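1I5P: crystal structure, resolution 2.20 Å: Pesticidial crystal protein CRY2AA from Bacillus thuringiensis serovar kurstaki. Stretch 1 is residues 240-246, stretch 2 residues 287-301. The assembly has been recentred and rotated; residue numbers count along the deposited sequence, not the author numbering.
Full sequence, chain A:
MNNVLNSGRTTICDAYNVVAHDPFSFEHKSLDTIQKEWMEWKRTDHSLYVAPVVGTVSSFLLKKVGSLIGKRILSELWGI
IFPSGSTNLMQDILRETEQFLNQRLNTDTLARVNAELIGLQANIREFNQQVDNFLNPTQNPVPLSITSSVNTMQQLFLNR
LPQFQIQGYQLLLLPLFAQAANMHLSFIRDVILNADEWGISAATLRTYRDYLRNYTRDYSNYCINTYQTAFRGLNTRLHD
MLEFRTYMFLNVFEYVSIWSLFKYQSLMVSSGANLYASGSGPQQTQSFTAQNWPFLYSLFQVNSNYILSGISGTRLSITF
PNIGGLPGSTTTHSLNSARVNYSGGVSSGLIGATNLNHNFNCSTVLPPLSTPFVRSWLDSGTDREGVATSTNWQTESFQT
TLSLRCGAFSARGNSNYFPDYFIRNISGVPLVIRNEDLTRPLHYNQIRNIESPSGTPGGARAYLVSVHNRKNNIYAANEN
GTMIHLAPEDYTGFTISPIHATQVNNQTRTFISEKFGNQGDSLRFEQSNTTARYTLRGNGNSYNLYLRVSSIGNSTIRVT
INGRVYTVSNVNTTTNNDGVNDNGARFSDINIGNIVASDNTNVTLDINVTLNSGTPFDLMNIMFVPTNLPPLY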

# COMPACT_ATOMS: atom_id res chain seq x y z
N ASP A 240 2.01 6.17 16.65
CA ASP A 240 0.87 7.00 16.26
C ASP A 240 1.00 7.62 14.87
O ASP A 240 0.01 7.76 14.16
CB ASP A 240 0.64 8.09 17.30
CG ASP A 240 0.09 7.53 18.60
OD1 ASP A 240 0.41 8.09 19.67
OD2 ASP A 240 -0.68 6.54 18.54
N MET A 241 2.22 7.98 14.48
CA MET A 241 2.42 8.55 13.16
C MET A 241 2.09 7.50 12.10
O MET A 241 1.39 7.78 11.13
CB MET A 241 3.87 9.02 12.99
CG MET A 241 4.19 9.48 11.58
SD MET A 241 5.81 10.21 11.45
CE MET A 241 5.43 11.90 11.88
N LEU A 242 2.60 6.29 12.29
CA LEU A 242 2.35 5.21 11.34
C LEU A 242 0.87 4.82 11.26
O LEU A 242 0.34 4.57 10.18
CB LEU A 242 3.20 3.98 11.69
CG LEU A 242 4.71 4.23 11.67
CD1 LEU A 242 5.46 2.91 11.88
CD2 LEU A 242 5.10 4.86 10.34
N GLU A 243 0.20 4.78 12.41
CA GLU A 243 -1.22 4.42 12.42
C GLU A 243 -2.07 5.49 11.75
O GLU A 243 -3.08 5.18 11.12
CB GLU A 243 -1.71 4.21 13.86
CG GLU A 243 -1.06 3.05 14.59
CD GLU A 243 -2.05 2.28 15.44
OE1 GLU A 243 -2.90 2.92 16.09
OE2 GLU A 243 -1.97 1.04 15.47
N PHE A 244 -1.67 6.75 11.91
CA PHE A 244 -2.41 7.82 11.29
C PHE A 244 -2.36 7.59 9.78
O PHE A 244 -3.36 7.73 9.08
CB PHE A 244 -1.78 9.18 11.61
CG PHE A 244 -2.45 10.34 10.93
CD1 PHE A 244 -3.67 10.83 11.40
CD2 PHE A 244 -1.88 10.94 9.82
CE1 PHE A 244 -4.31 11.89 10.77
CE2 PHE A 244 -2.51 12.01 9.17
CZ PHE A 244 -3.73 12.48 9.65
N ARG A 245 -1.17 7.23 9.29
CA ARG A 245 -0.98 6.98 7.86
C ARG A 245 -1.76 5.74 7.42
O ARG A 245 -2.45 5.77 6.40
CB ARG A 245 0.50 6.78 7.54
CG ARG A 245 0.77 6.33 6.10
CD ARG A 245 2.26 6.20 5.82
NE ARG A 245 2.51 5.71 4.47
CZ ARG A 245 2.24 4.47 4.06
NH1 ARG A 245 1.69 3.59 4.89
NH2 ARG A 245 2.49 4.12 2.81
N THR A 246 -1.64 4.67 8.19
CA THR A 246 -2.33 3.43 7.88
C THR A 246 -3.83 3.66 7.79
O THR A 246 -4.47 3.24 6.83
CB THR A 246 -2.05 2.36 8.94
OG1 THR A 246 -0.69 1.92 8.82
CG2 THR A 246 -2.99 1.18 8.79
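Stretch 2, residues 287-301: SFTAQNWPFLYSLFQ

The contact centres on Met241, which has 100 Å² covered by stretch 2, and on Trp293, which has 74 Å² covered in return. With chi1 and chi2 both t, the methionine extends from its helix and brings SD to 3.9 Å from Trp293 CE3; the sulfur lies 52° off the normal of the six-membered ring, an oblique approach rather than a stack. Leu242 and Arg245 meet the same indole: Leu242 CD2 is 3.5 Å from Trp293 CZ3, and Arg245 CD is 3.6 Å from Trp293 CZ2. The indole meets three residues of stretch 1; its CA-to-CB bond points sideways, but the end of the side chain comes nearer.

Trp293 belongs to helix 293-300, whose axis crosses that of helix 240-246 at -81°, with a closest approach of 12.7 Å. At this nearly perpendicular crossing and wide spacing, long side chains bridge the gap. Further along, Phe300 CE1 lies 4.3 Å from Leu242 CD2, which sits at the ring edge.

Before the helix, stretch 2 runs extended through a weakly bonded strand at about 287-289. Here Met241 CE lies 3.7 Å from both Phe288 O and Thr289 O. No hydrogen bond crosses the interface. Within stretch 2, Asn292 OD1 accepts from Thr289 N at 2.9 Å, and Arg245 NH1 and NH2 are bonded elsewhere in the structure.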

# COMPACT_ATOMS: atom_id res chain seq x y z
N SER A 287 9.39 11.47 19.75
CA SER A 287 8.29 12.09 19.02
C SER A 287 8.83 12.54 17.66
O SER A 287 9.98 12.96 17.56
CB SER A 287 7.76 13.29 19.81
OG SER A 287 6.53 13.75 19.28
N PHE A 288 8.01 12.43 16.63
CA PHE A 288 8.45 12.83 15.29
C PHE A 288 7.48 13.79 14.62
O PHE A 288 6.28 13.81 14.94
CB PHE A 288 8.62 11.60 14.38
CG PHE A 288 9.55 10.56 14.93
CD1 PHE A 288 9.08 9.53 15.73
CD2 PHE A 288 10.92 10.62 14.65
CE1 PHE A 288 9.94 8.57 16.25
CE2 PHE A 288 11.79 9.66 15.16
CZ PHE A 288 11.30 8.64 15.97
N THR A 289 8.01 14.56 13.68
CA THR A 289 7.23 15.51 12.91
C THR A 289 7.33 15.11 11.44
O THR A 289 8.13 14.24 11.08
CB THR A 289 7.77 16.95 13.07
OG1 THR A 289 9.12 17.01 12.59
CG2 THR A 289 7.74 17.36 14.54
N ALA A 290 6.51 15.73 10.60
CA ALA A 290 6.49 15.43 9.17
C ALA A 290 7.87 15.54 8.51
O ALA A 290 8.18 14.79 7.59
CB ALA A 290 5.50 16.34 8.46
N GLN A 291 8.69 16.48 8.98
CA GLN A 291 10.02 16.67 8.40
C GLN A 291 10.90 15.43 8.60
O GLN A 291 11.85 15.21 7.85
CB GLN A 291 10.69 17.89 9.02
CG GLN A 291 10.13 19.23 8.53
CD GLN A 291 10.84 20.44 9.13
OE1 GLN A 291 10.65 21.57 8.68
NE2 GLN A 291 11.66 20.20 10.15
N ASN A 292 10.55 14.62 9.60
CA ASN A 292 11.29 13.40 9.90
C ASN A 292 10.81 12.21 9.09
O ASN A 292 11.50 11.19 8.99
CB ASN A 292 11.12 13.02 11.38
CG ASN A 292 11.49 14.14 12.32
OD1 ASN A 292 10.92 14.25 13.41
ND2 ASN A 292 12.44 14.97 11.93
N TRP A 293 9.61 12.33 8.52
CA TRP A 293 9.02 11.23 7.77
C TRP A 293 9.85 10.71 6.61
O TRP A 293 10.04 9.50 6.48
CB TRP A 293 7.61 11.62 7.29
CG TRP A 293 6.87 10.49 6.61
CD1 TRP A 293 6.22 10.55 5.41
CD2 TRP A 293 6.75 9.14 7.07
NE1 TRP A 293 5.72 9.31 5.08
CE2 TRP A 293 6.02 8.43 6.08
CE3 TRP A 293 7.18 8.46 8.21
CZ2 TRP A 293 5.72 7.06 6.21
CZ3 TRP A 293 6.88 7.09 8.34
CH2 TRP A 293 6.16 6.42 7.33
N PRO A 294 10.37 11.61 5.75
CA PRO A 294 11.18 11.17 4.61
C PRO A 294 12.27 10.21 5.03
O PRO A 294 12.49 9.18 4.39
CB PRO A 294 11.71 12.48 4.04
CG PRO A 294 10.54 13.41 4.28
CD PRO A 294 10.21 13.08 5.72
N PHE A 295 12.97 10.55 6.12
CA PHE A 295 14.03 9.68 6.60
C PHE A 295 13.47 8.33 7.01
O PHE A 295 14.00 7.28 6.62
CB PHE A 295 14.74 10.27 7.82
CG PHE A 295 15.54 9.25 8.59
CD1 PHE A 295 16.81 8.86 8.16
CD2 PHE A 295 14.99 8.61 9.69
CE1 PHE A 295 17.51 7.85 8.80
CE2 PHE A 295 15.69 7.59 10.35
CZ PHE A 295 16.95 7.21 9.90
N LEU A 296 12.40 8.35 7.80
CA LEU A 296 11.79 7.12 8.30
C LEU A 296 11.36 6.14 7.21
O LEU A 296 11.71 4.96 7.26
CB LEU A 296 10.62 7.45 9.22
CG LEU A 296 11.02 8.13 10.53
CD1 LEU A 296 9.78 8.60 11.30
CD2 LEU A 296 11.85 7.16 11.36
N TYR A 297 10.60 6.60 6.22
CA TYR A 297 10.18 5.68 5.19
C TYR A 297 11.31 5.29 4.23
O TYR A 297 11.24 4.26 3.57
CB TYR A 297 8.95 6.22 4.44
CG TYR A 297 9.18 7.35 3.46
CD1 TYR A 297 9.89 7.14 2.28
CD2 TYR A 297 8.62 8.60 3.67
CE1 TYR A 297 10.03 8.15 1.33
CE2 TYR A 297 8.75 9.62 2.72
CZ TYR A 297 9.45 9.38 1.55
OH TYR A 297 9.55 10.37 0.59
N SER A 298 12.36 6.11 4.17
CA SER A 298 13.49 5.77 3.29
C SER A 298 14.25 4.63 3.96
O SER A 298 14.88 3.81 3.29
CB SER A 298 14.42 6.98 3.08
OG SER A 298 15.22 7.24 4.22
N LEU A 299 14.15 4.58 5.29
CA LEU A 299 14.81 3.55 6.09
C LEU A 299 14.00 2.26 6.11
O LEU A 299 14.55 1.17 5.98
CB LEU A 299 14.99 4.04 7.53
CG LEU A 299 15.46 3.00 8.55
CD1 LEU A 299 16.90 2.61 8.28
CD2 LEU A 299 15.33 3.58 9.96
N PHE A 300 12.69 2.41 6.27
CA PHE A 300 11.78 1.27 6.33
C PHE A 300 11.69 0.49 5.02
O PHE A 300 11.26 -0.66 5.02
CB PHE A 300 10.39 1.73 6.77
CG PHE A 300 10.35 2.36 8.14
CD1 PHE A 300 9.27 3.14 8.53
CD2 PHE A 300 11.41 2.18 9.04
CE1 PHE A 300 9.22 3.72 9.80
CE2 PHE A 300 11.37 2.77 10.31
CZ PHE A 300 10.27 3.54 10.68
N GLN A 301 12.09 1.10 3.91
CA GLN A 301 12.03 0.42 2.62
C GLN A 301 13.39 -0.03 2.10
O GLN A 301 13.53 -0.35 0.92
CB GLN A 301 11.33 1.31 1.59
CG GLN A 301 9.86 1.50 1.88
CD GLN A 301 9.17 2.34 0.85
OE1 GLN A 301 8.78 1.85 -0.21
NE2 GLN A 301 9.04 3.64 1.13